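PDB 4XHC: alpha-L-rhamnosidase, which hydrolyses terminal alpha-L-rhamnose residues from rhamnosides as a family 78 glycoside hydrolase. Local coordinates for residues L225-C230 against A254-V259; R217-V222 against A487-Y492; D258-R263 against F537-G542; D310-Y315 against A323-L328. One frame throughout, in Å; residues are numbered along the deposited sequence.

Contact 1: L225-C230 against A254-V259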
# COMPACT_ATOMS: atom_id res chain seq x y z
N LEU A 225 -19.74 -9.40 23.26
CA LEU A 225 -18.61 -8.77 22.55
C LEU A 225 -18.82 -8.86 21.05
O LEU A 225 -18.50 -7.92 20.32
CB LEU A 225 -17.28 -9.42 22.92
CG LEU A 225 -16.02 -8.90 22.20
CD1 LEU A 225 -15.87 -7.38 22.36
CD2 LEU A 225 -14.77 -9.63 22.67
N THR A 226 -19.37 -9.99 20.60
CA THR A 226 -19.69 -10.20 19.19
C THR A 226 -20.64 -9.13 18.69
O THR A 226 -20.42 -8.53 17.64
CB THR A 226 -20.34 -11.58 18.95
OG1 THR A 226 -19.54 -12.60 19.55
CG2 THR A 226 -20.46 -11.85 17.47
N LEU A 227 -21.72 -8.89 19.43
CA LEU A 227 -22.69 -7.89 19.01
C LEU A 227 -22.06 -6.50 19.03
O LEU A 227 -22.25 -5.72 18.10
CB LEU A 227 -23.94 -7.92 19.91
CG LEU A 227 -24.99 -6.84 19.61
CD1 LEU A 227 -25.52 -6.95 18.19
CD2 LEU A 227 -26.12 -6.91 20.61
N GLN A 228 -21.30 -6.22 20.08
CA GLN A 228 -20.68 -4.92 20.24
C GLN A 228 -19.84 -4.52 19.04
O GLN A 228 -19.90 -3.39 18.58
CB GLN A 228 -19.81 -4.89 21.48
CG GLN A 228 -19.12 -3.56 21.69
CD GLN A 228 -18.48 -3.47 23.05
OE1 GLN A 228 -17.38 -3.98 23.26
NE2 GLN A 228 -19.16 -2.83 23.99
N ASN A 229 -19.04 -5.45 18.53
CA ASN A 229 -18.17 -5.14 17.40
C ASN A 229 -18.93 -5.03 16.08
O ASN A 229 -18.48 -4.35 15.15
CB ASN A 229 -17.01 -6.14 17.31
CG ASN A 229 -15.96 -5.92 18.41
OD1 ASN A 229 -16.01 -4.93 19.14
ND2 ASN A 229 -15.03 -6.85 18.54
N CYS A 230 -20.09 -5.68 16.00
CA CYS A 230 -20.94 -5.59 14.82
C CYS A 230 -21.78 -4.30 14.80
O CYS A 230 -22.20 -3.85 13.73
CB CYS A 230 -21.82 -6.84 14.72
SG CYS A 230 -20.94 -8.29 14.08
N ALA A 254 -31.31 -7.55 16.39
CA ALA A 254 -32.29 -6.72 17.11
C ALA A 254 -32.78 -7.39 18.39
O ALA A 254 -33.03 -6.72 19.38
CB ALA A 254 -33.46 -6.37 16.20
N LEU A 255 -32.94 -8.71 18.37
CA LEU A 255 -33.37 -9.43 19.56
C LEU A 255 -32.34 -9.30 20.68
O LEU A 255 -32.70 -9.09 21.83
CB LEU A 255 -33.60 -10.92 19.26
CG LEU A 255 -34.84 -11.34 18.46
CD1 LEU A 255 -34.85 -12.85 18.27
CD2 LEU A 255 -36.12 -10.87 19.14
N VAL A 256 -31.06 -9.43 20.34
CA VAL A 256 -30.01 -9.40 21.34
C VAL A 256 -29.84 -7.98 21.87
O VAL A 256 -29.70 -7.77 23.07
CB VAL A 256 -28.67 -9.92 20.77
CG1 VAL A 256 -27.60 -9.98 21.85
CG2 VAL A 256 -28.86 -11.29 20.13
N ASN A 257 -29.89 -7.02 20.96
CA ASN A 257 -29.84 -5.61 21.32
C ASN A 257 -30.89 -5.27 22.39
O ASN A 257 -30.61 -4.54 23.34
CB ASN A 257 -30.08 -4.76 20.07
CG ASN A 257 -30.15 -3.28 20.38
OD1 ASN A 257 -29.17 -2.67 20.79
ND2 ASN A 257 -31.32 -2.69 20.18
N ASP A 258 -32.07 -5.83 22.22
CA ASP A 258 -33.19 -5.62 23.13
C ASP A 258 -32.87 -5.81 24.61
O ASP A 258 -33.37 -5.08 25.45
CB ASP A 258 -34.30 -6.59 22.75
CG ASP A 258 -35.63 -5.92 22.65
OD1 ASP A 258 -35.68 -4.87 21.98
OD2 ASP A 258 -36.61 -6.45 23.23
N VAL A 259 -32.06 -6.82 24.92
CA VAL A 259 -31.75 -7.19 26.30
C VAL A 259 -30.30 -6.88 26.70
O VAL A 259 -29.87 -7.23 27.80
CB VAL A 259 -32.00 -8.70 26.55
CG1 VAL A 259 -33.47 -9.03 26.35
CG2 VAL A 259 -31.13 -9.57 25.64
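Leu227 reaches across from helix 214-230 and touches Val256 and the backbone beside it on helix 247-259. Its CB already points at the neighbouring helix but stays too far back to touch it. With chi1 at 176°, CG lies opposite the backbone N and the branch is carried outward into the gap. CG itself is still well short of Val256, and the fork decides the rest. CD1 finds no close partner on residues 254-259, whereas CD2 does the work. Leu227 CD2 comes to 3.6 Å from Val256 CG1 and lies 3.9 Å from Val256 CB, an apolar contact made alongside the valine, the two side chains sliding past each other in opposite directions. Leu227 CD2 also rests against the helix backbone, with Asn257 N 3.8 Å away.

Val256 meets it with CG1, the methyl set opposite its own backbone N, and turns CG2 elsewhere. Asn257 adds a little buried surface without a polar bond across the gap; its OD1 takes Arg263 N instead. No hydrogen bond joins the two segments, and all three touching residues are buried.

Leu227 also packs on Gln253, one turn back on the same partner helix, and on Thr260, while Val256 leans on Ala535 of helix 534-540. The side chain of Leu227 lies about 13 Å from the bound rhamnose, and helix 247-259 carries the pocket residue Asp249. A single leucine methyl set against a valine and one backbone nitrogen is plain helix-to-helix packing of the (alpha/alpha)6-barrel catalytic domain.

Contact 2: R217-V222 against A487-Y492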
# COMPACT_ATOMS: atom_id res chain seq x y z
N ARG A 217 -22.56 -18.21 31.41
CA ARG A 217 -21.99 -16.88 31.61
C ARG A 217 -20.86 -16.63 30.62
O ARG A 217 -20.80 -15.56 30.01
CB ARG A 217 -21.48 -16.72 33.05
CG ARG A 217 -20.77 -15.39 33.30
CD ARG A 217 -20.46 -15.14 34.78
NE ARG A 217 -21.64 -15.32 35.62
CZ ARG A 217 -22.69 -14.49 35.66
NH1 ARG A 217 -22.73 -13.39 34.91
NH2 ARG A 217 -23.72 -14.77 36.45
N ALA A 218 -19.98 -17.61 30.45
CA ALA A 218 -18.85 -17.52 29.52
C ALA A 218 -19.32 -17.33 28.07
O ALA A 218 -18.74 -16.56 27.32
CB ALA A 218 -17.98 -18.75 29.63
N ILE A 219 -20.38 -18.05 27.70
CA ILE A 219 -20.99 -17.94 26.38
C ILE A 219 -21.63 -16.56 26.18
O ILE A 219 -21.49 -15.95 25.12
CB ILE A 219 -22.04 -19.05 26.16
CG1 ILE A 219 -21.33 -20.40 26.00
CG2 ILE A 219 -22.89 -18.77 24.93
CD1 ILE A 219 -22.24 -21.60 26.10
N ASP A 220 -22.35 -16.10 27.19
CA ASP A 220 -22.95 -14.77 27.14
C ASP A 220 -21.90 -13.67 26.95
O ASP A 220 -22.12 -12.74 26.18
CB ASP A 220 -23.78 -14.51 28.40
CG ASP A 220 -24.40 -13.11 28.42
OD1 ASP A 220 -25.45 -12.90 27.77
OD2 ASP A 220 -23.82 -12.23 29.10
N ASN A 221 -20.76 -13.78 27.64
CA ASN A 221 -19.69 -12.78 27.49
C ASN A 221 -19.17 -12.71 26.07
O ASN A 221 -18.99 -11.62 25.52
CB ASN A 221 -18.54 -13.05 28.45
CG ASN A 221 -18.88 -12.70 29.88
OD1 ASN A 221 -19.63 -11.76 30.15
ND2 ASN A 221 -18.34 -13.46 30.82
N VAL A 222 -18.94 -13.86 25.46
CA VAL A 222 -18.47 -13.90 24.08
C VAL A 222 -19.53 -13.35 23.12
O VAL A 222 -19.21 -12.64 22.17
CB VAL A 222 -18.06 -15.32 23.69
CG1 VAL A 222 -17.82 -15.43 22.19
CG2 VAL A 222 -16.80 -15.71 24.47
N ALA A 487 -28.81 -27.67 27.13
CA ALA A 487 -27.74 -28.60 26.75
C ALA A 487 -27.20 -28.32 25.34
O ALA A 487 -26.00 -28.51 25.08
CB ALA A 487 -28.23 -30.03 26.86
N GLN A 488 -28.08 -27.88 24.44
CA GLN A 488 -27.72 -27.59 23.05
C GLN A 488 -26.95 -26.30 22.86
O GLN A 488 -26.11 -26.21 21.96
CB GLN A 488 -28.96 -27.57 22.16
CG GLN A 488 -29.33 -28.94 21.61
CD GLN A 488 -28.21 -29.52 20.77
OE1 GLN A 488 -27.95 -30.72 20.84
NE2 GLN A 488 -27.55 -28.67 19.97
N ILE A 489 -27.27 -25.29 23.65
CA ILE A 489 -26.50 -24.06 23.64
C ILE A 489 -25.07 -24.36 24.12
O ILE A 489 -24.10 -23.94 23.50
CB ILE A 489 -27.16 -22.97 24.52
CG1 ILE A 489 -28.42 -22.46 23.84
CG2 ILE A 489 -26.19 -21.82 24.79
CD1 ILE A 489 -29.36 -21.71 24.75
N LYS A 490 -24.97 -25.11 25.20
CA LYS A 490 -23.68 -25.49 25.77
C LYS A 490 -22.82 -26.36 24.84
O LYS A 490 -21.61 -26.16 24.75
CB LYS A 490 -23.88 -26.24 27.07
CG LYS A 490 -24.42 -25.39 28.21
CD LYS A 490 -24.53 -26.23 29.46
CE LYS A 490 -24.83 -25.38 30.67
NZ LYS A 490 -25.21 -26.25 31.81
N ALA A 491 -23.44 -27.33 24.18
CA ALA A 491 -22.70 -28.25 23.31
C ALA A 491 -22.14 -27.54 22.08
O ALA A 491 -20.99 -27.75 21.71
CB ALA A 491 -23.60 -29.40 22.88
N TYR A 492 -22.96 -26.69 21.46
CA TYR A 492 -22.58 -26.01 20.22
C TYR A 492 -21.75 -24.75 20.46
O TYR A 492 -20.58 -24.71 20.10
CB TYR A 492 -23.84 -25.70 19.41
CG TYR A 492 -23.61 -25.12 18.04
CD1 TYR A 492 -23.11 -25.90 17.01
CD2 TYR A 492 -23.94 -23.80 17.76
CE1 TYR A 492 -22.92 -25.37 15.75
CE2 TYR A 492 -23.75 -23.26 16.50
CZ TYR A 492 -23.24 -24.05 15.50
OH TYR A 492 -23.07 -23.49 14.25
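This is a small, buried packing contact, without hydrogen bonds across it, between two helices far apart in sequence: Ile219 of helix 214-230 packs on Ile489 and Lys490 of helix 482-498, in the catalytic domain. One atom carries it. Ile219 holds CG1 opposite its carbonyl carbon, and the nearly extended chi2 of 166° sends CD1 out to the partner helix. There Ile219 CD1 lies 4.0 Å from Ile489 O, 4.2 Å from Ile489 CG2 and 4.2 Å from Lys490 CA, so it sits against the backbone at the junction of the two residues as much as against a side chain.

Ile489 offers CG2, while Lys490 is met at its CA. The side chain of Lys490 leads away, and its NZ forms a salt bridge with Asp213, the residue just before helix 214-230, giving the same pair of helices a charged link beside the greasy one. Helix 534-540 closes in as well, with Pro534 on Ile219 and Phe537 on Ile489. The contact brings an early helix of the domain against a late one, a long-range packing consistent with the (alpha/alpha)6 barrel of six-hairpin glycosidases.

Contact 3: D258-R263 against F537-G542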
# COMPACT_ATOMS: atom_id res chain seq x y z
N ASP A 258 -32.07 -5.83 22.22
CA ASP A 258 -33.19 -5.62 23.13
C ASP A 258 -32.87 -5.81 24.61
O ASP A 258 -33.37 -5.08 25.45
CB ASP A 258 -34.30 -6.59 22.75
CG ASP A 258 -35.63 -5.92 22.65
OD1 ASP A 258 -35.68 -4.87 21.98
OD2 ASP A 258 -36.61 -6.45 23.23
N VAL A 259 -32.06 -6.82 24.92
CA VAL A 259 -31.75 -7.19 26.30
C VAL A 259 -30.30 -6.88 26.70
O VAL A 259 -29.87 -7.23 27.80
CB VAL A 259 -32.00 -8.70 26.55
CG1 VAL A 259 -33.47 -9.03 26.35
CG2 VAL A 259 -31.13 -9.57 25.64
N THR A 260 -29.55 -6.23 25.82
CA THR A 260 -28.19 -5.79 26.13
C THR A 260 -28.13 -4.27 26.08
O THR A 260 -28.38 -3.62 27.09
CB THR A 260 -27.14 -6.43 25.19
OG1 THR A 260 -27.46 -6.14 23.82
CG2 THR A 260 -27.08 -7.93 25.39
N PHE A 261 -27.84 -3.70 24.90
CA PHE A 261 -27.55 -2.27 24.79
C PHE A 261 -28.78 -1.39 24.57
O PHE A 261 -28.70 -0.18 24.71
CB PHE A 261 -26.54 -2.01 23.68
CG PHE A 261 -25.24 -2.71 23.88
CD1 PHE A 261 -24.27 -2.18 24.72
CD2 PHE A 261 -24.97 -3.90 23.23
CE1 PHE A 261 -23.07 -2.83 24.92
CE2 PHE A 261 -23.76 -4.55 23.41
CZ PHE A 261 -22.81 -4.01 24.26
N ALA A 262 -29.91 -2.01 24.23
CA ALA A 262 -31.19 -1.30 24.09
C ALA A 262 -31.12 -0.04 23.21
O ALA A 262 -31.71 0.98 23.54
CB ALA A 262 -31.78 -0.96 25.46
N ARG A 263 -30.41 -0.13 22.09
CA ARG A 263 -30.37 0.94 21.12
C ARG A 263 -31.46 0.73 20.07
O ARG A 263 -31.19 0.26 18.96
CB ARG A 263 -28.99 1.03 20.49
CG ARG A 263 -27.92 1.41 21.50
CD ARG A 263 -26.85 2.31 20.90
NE ARG A 263 -27.40 3.58 20.43
CZ ARG A 263 -26.66 4.61 20.03
NH1 ARG A 263 -25.33 4.57 20.03
NH2 ARG A 263 -27.27 5.71 19.62
N PHE A 537 -31.38 -15.71 24.47
CA PHE A 537 -31.97 -16.89 25.11
C PHE A 537 -31.68 -16.91 26.62
O PHE A 537 -32.57 -17.16 27.43
CB PHE A 537 -31.44 -18.19 24.49
CG PHE A 537 -31.92 -18.43 23.08
CD1 PHE A 537 -33.27 -18.51 22.80
CD2 PHE A 537 -31.01 -18.60 22.05
CE1 PHE A 537 -33.71 -18.75 21.51
CE2 PHE A 537 -31.44 -18.84 20.75
CZ PHE A 537 -32.79 -18.91 20.48
N ILE A 538 -30.43 -16.65 26.97
CA ILE A 538 -30.01 -16.74 28.36
C ILE A 538 -30.72 -15.68 29.19
O ILE A 538 -31.25 -15.97 30.26
CB ILE A 538 -28.47 -16.67 28.49
CG1 ILE A 538 -27.86 -17.97 27.95
CG2 ILE A 538 -28.04 -16.47 29.93
CD1 ILE A 538 -26.41 -17.85 27.57
N ARG A 539 -30.76 -14.45 28.68
CA ARG A 539 -31.35 -13.33 29.41
C ARG A 539 -32.88 -13.33 29.39
O ARG A 539 -33.51 -13.15 30.42
CB ARG A 539 -30.82 -12.00 28.86
CG ARG A 539 -29.36 -11.75 29.20
CD ARG A 539 -28.72 -10.76 28.24
NE ARG A 539 -27.28 -10.67 28.45
CZ ARG A 539 -26.66 -9.67 29.07
NH1 ARG A 539 -27.33 -8.63 29.54
NH2 ARG A 539 -25.34 -9.71 29.20
N GLN A 540 -33.47 -13.54 28.22
CA GLN A 540 -34.93 -13.50 28.06
C GLN A 540 -35.63 -14.66 28.74
O GLN A 540 -36.71 -14.48 29.29
CB GLN A 540 -35.29 -13.49 26.56
CG GLN A 540 -36.76 -13.22 26.26
CD GLN A 540 -37.20 -11.84 26.66
OE1 GLN A 540 -36.42 -10.90 26.69
NE2 GLN A 540 -38.47 -11.71 26.96
N TYR A 541 -35.05 -15.86 28.71
CA TYR A 541 -35.66 -17.05 29.32
C TYR A 541 -35.09 -17.41 30.69
O TYR A 541 -35.50 -18.40 31.30
CB TYR A 541 -35.56 -18.25 28.37
CG TYR A 541 -36.37 -18.06 27.11
CD1 TYR A 541 -35.85 -17.34 26.04
CD2 TYR A 541 -37.66 -18.58 26.99
CE1 TYR A 541 -36.58 -17.16 24.88
CE2 TYR A 541 -38.39 -18.41 25.83
CZ TYR A 541 -37.84 -17.69 24.78
OH TYR A 541 -38.54 -17.50 23.63
N GLY A 542 -34.15 -16.59 31.16
CA GLY A 542 -33.57 -16.78 32.49
C GLY A 542 -32.95 -18.15 32.66
O GLY A 542 -33.19 -18.82 33.66
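Val259, with chi1 at -63°, places CG2 between its backbone N and carbonyl carbon and CG1 opposite the latter, and this splits its methyls between Arg539 and Gln540. Arg539, its CG opposite the carbonyl carbon (chi1 -70°), runs extended from CG to NE, long enough to pass Val259 and bring its guanidinium under Thr260 CG2. The meeting place lies within the (alpha/alpha)6-barrel domain, where the end of helix 247-259 and the loop after it come against the last helix, 534-540.

The aliphatic part of the arginine crosses the valine obliquely. Val259 CG2 lies 3.7 Å from Arg539 CD and 4.0 Å from Arg539 CB. The other methyl, Val259 CG1, is 3.5 Å from Gln540 OE1, which the bend in the glutamine chain brings back across the valine at roughly a right angle.

At the charged end, Arg539 NH1 gives a weak hydrogen bond to Val259 O, 3.4 Å long and well off straight at 132°, with the carbonyl approaching the guanidinium obliquely. The stronger holds come from outside: NH1 also bonds to Pro207 O, and NH2 forms a salt bridge with Asp220 of helix 214-230. With these partners the rotation of the group is probably set, and the carboxylate would be expected to balance its charge. The Thr260 hydroxyl bonds to Val256 O, four residues back on helix 247-259, which leaves the methyl for the arginine. That methyl completes the contact: Thr260 CG2 sits over the centre of the guanidinium, 4.0 Å above its plane and 4.1 Å from Arg539 CZ.

Contact 4: D310-Y315 against A323-L328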
# COMPACT_ATOMS: atom_id res chain seq x y z
N ASP A 310 -41.29 -9.52 10.52
CA ASP A 310 -41.00 -9.97 11.88
C ASP A 310 -40.14 -8.94 12.63
O ASP A 310 -40.33 -8.73 13.83
CB ASP A 310 -40.37 -11.37 11.91
CG ASP A 310 -40.37 -12.00 13.32
OD1 ASP A 310 -41.39 -11.95 14.05
OD2 ASP A 310 -39.32 -12.55 13.71
N VAL A 311 -39.22 -8.29 11.93
CA VAL A 311 -38.42 -7.23 12.56
C VAL A 311 -39.31 -6.07 13.01
O VAL A 311 -39.13 -5.55 14.11
CB VAL A 311 -37.31 -6.69 11.63
CG1 VAL A 311 -36.56 -5.55 12.32
CG2 VAL A 311 -36.33 -7.80 11.26
N LEU A 312 -40.26 -5.67 12.16
CA LEU A 312 -41.18 -4.59 12.51
C LEU A 312 -42.05 -4.98 13.70
O LEU A 312 -42.26 -4.17 14.60
CB LEU A 312 -42.06 -4.22 11.32
CG LEU A 312 -42.95 -2.98 11.46
CD1 LEU A 312 -42.14 -1.73 11.78
CD2 LEU A 312 -43.76 -2.74 10.20
N TYR A 313 -42.54 -6.22 13.70
CA TYR A 313 -43.34 -6.71 14.82
C TYR A 313 -42.54 -6.72 16.14
O TYR A 313 -43.03 -6.21 17.16
CB TYR A 313 -43.93 -8.10 14.50
CG TYR A 313 -44.58 -8.75 15.70
CD1 TYR A 313 -45.81 -8.31 16.18
CD2 TYR A 313 -43.95 -9.80 16.38
CE1 TYR A 313 -46.40 -8.89 17.29
CE2 TYR A 313 -44.53 -10.39 17.49
CZ TYR A 313 -45.75 -9.94 17.94
OH TYR A 313 -46.31 -10.51 19.05
N ASN A 314 -41.32 -7.27 16.12
CA ASN A 314 -40.46 -7.32 17.33
C ASN A 314 -40.06 -5.92 17.84
O ASN A 314 -39.92 -5.72 19.05
CB ASN A 314 -39.18 -8.14 17.10
CG ASN A 314 -39.45 -9.62 16.81
OD1 ASN A 314 -40.38 -10.22 17.33
ND2 ASN A 314 -38.60 -10.21 15.98
N TYR A 315 -39.89 -4.99 16.90
CA TYR A 315 -39.55 -3.59 17.21
C TYR A 315 -40.70 -2.87 17.91
O TYR A 315 -40.47 -2.10 18.84
CB TYR A 315 -39.14 -2.81 15.95
CG TYR A 315 -38.97 -1.32 16.20
CD1 TYR A 315 -37.84 -0.83 16.85
CD2 TYR A 315 -39.97 -0.42 15.83
CE1 TYR A 315 -37.69 0.53 17.11
CE2 TYR A 315 -39.83 0.95 16.09
CZ TYR A 315 -38.69 1.42 16.73
OH TYR A 315 -38.55 2.77 16.98
N ALA A 323 -46.00 5.04 15.99
CA ALA A 323 -45.81 5.94 14.84
C ALA A 323 -44.99 5.27 13.72
O ALA A 323 -45.39 5.32 12.55
CB ALA A 323 -45.13 7.23 15.28
N THR A 324 -43.87 4.65 14.08
CA THR A 324 -43.00 4.00 13.11
C THR A 324 -43.69 2.79 12.52
O THR A 324 -43.65 2.56 11.31
CB THR A 324 -41.64 3.58 13.74
OG1 THR A 324 -40.88 4.75 14.07
CG2 THR A 324 -40.83 2.73 12.78
N ALA A 325 -44.34 2.00 13.37
CA ALA A 325 -44.97 0.78 12.91
C ALA A 325 -46.12 1.08 11.95
O ALA A 325 -46.30 0.37 10.97
CB ALA A 325 -45.46 -0.04 14.09
N ARG A 326 -46.88 2.13 12.24
CA ARG A 326 -47.94 2.56 11.33
C ARG A 326 -47.38 3.07 10.00
O ARG A 326 -47.94 2.80 8.95
CB ARG A 326 -48.81 3.65 11.98
CG ARG A 326 -49.87 4.26 11.06
CD ARG A 326 -50.71 5.29 11.79
NE ARG A 326 -51.63 4.65 12.73
CZ ARG A 326 -51.51 4.64 14.07
NH1 ARG A 326 -50.50 5.25 14.69
NH2 ARG A 326 -52.44 4.01 14.79
N GLU A 327 -46.29 3.83 10.04
CA GLU A 327 -45.72 4.40 8.82
C GLU A 327 -45.14 3.30 7.91
O GLU A 327 -45.27 3.37 6.69
CB GLU A 327 -44.65 5.45 9.16
CG GLU A 327 -44.25 6.32 7.98
CD GLU A 327 -43.45 7.56 8.36
OE1 GLU A 327 -42.30 7.42 8.84
OE2 GLU A 327 -43.96 8.68 8.15
N LEU A 328 -44.53 2.29 8.51
CA LEU A 328 -43.86 1.25 7.75
C LEU A 328 -44.71 0.01 7.46
O LEU A 328 -44.25 -0.89 6.76
CB LEU A 328 -42.57 0.83 8.47
CG LEU A 328 -41.49 1.92 8.54
CD1 LEU A 328 -40.20 1.35 9.13
CD2 LEU A 328 -41.22 2.52 7.17
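Leu312 has by far the most surface buried here, and it fits over the backbone and short side chains of helix 322-340. Its CG is held opposite the backbone N (chi1 -172°), carrying the two methyls onto that helix, where the fork straddles one turn. Leu312 CD1 approaches Ala325 at CA, 3.9 Å away, with Ala325 CB a looser 4.4 Å from the same methyl; the small alanine lets the leucine come down onto the main chain. Leu312 CD2 goes to the next turn, 3.9 Å from Leu328 O and 4.1 Å from Leu328 CB.

One turn on from Leu312, Tyr315 meets Thr324, the neighbour of Ala325. Tyr315 CE2 lies 3.9 Å from Thr324 CG2, the methyl reaching the ring obliquely and the two side chains crossing at about a right angle. The polar ends of this pair converge on one residue in the turn between the helices: Tyr315 OH and Thr324 OG1 both hydrogen-bond to Asp321 OD2, and Arg268 NE bonds to Thr324 OG1 as well. The turn is thus tied to both helices, and the buried hydroxyls have partners.

The short segments run nearly antiparallel, at 158°, with their axes 10.1 Å apart at closest approach. This is an antiparallel helical hairpin of two consecutive helices, in the helical catalytic domain. Around it, helix 264-276 packs on Tyr315, Thr324 and Leu328 through Arg268 and Tyr272, Phe389 of helix 368-389 lies on Ala325, and Phe39 of the N-terminal helix 37-45 touches Leu328.

How the contacts relate
From the N terminus, helix 214-230 supplies 217-222 and then 225-230. Contact 1 closes first, a short loop to 254-259, and contact 3 opens on that helix end, sharing Asp258 and Val259. Contact 4 follows in series after contact 1, a tight hairpin nested inside the long loops of both contacts 2 and 3. Contact 2 closes at 487-492 and contact 3 at 537-542, so these two cross, with contact 1 nested inside contact 2. The Asp220-Arg539 salt bridge joins the crossing pair. Contacts 2 and 3 tie early helices of the catalytic domain to its last two, while contact 1 joins two early ones; contact 4 lies farther out, its centre about 31 Å from that of contact 2.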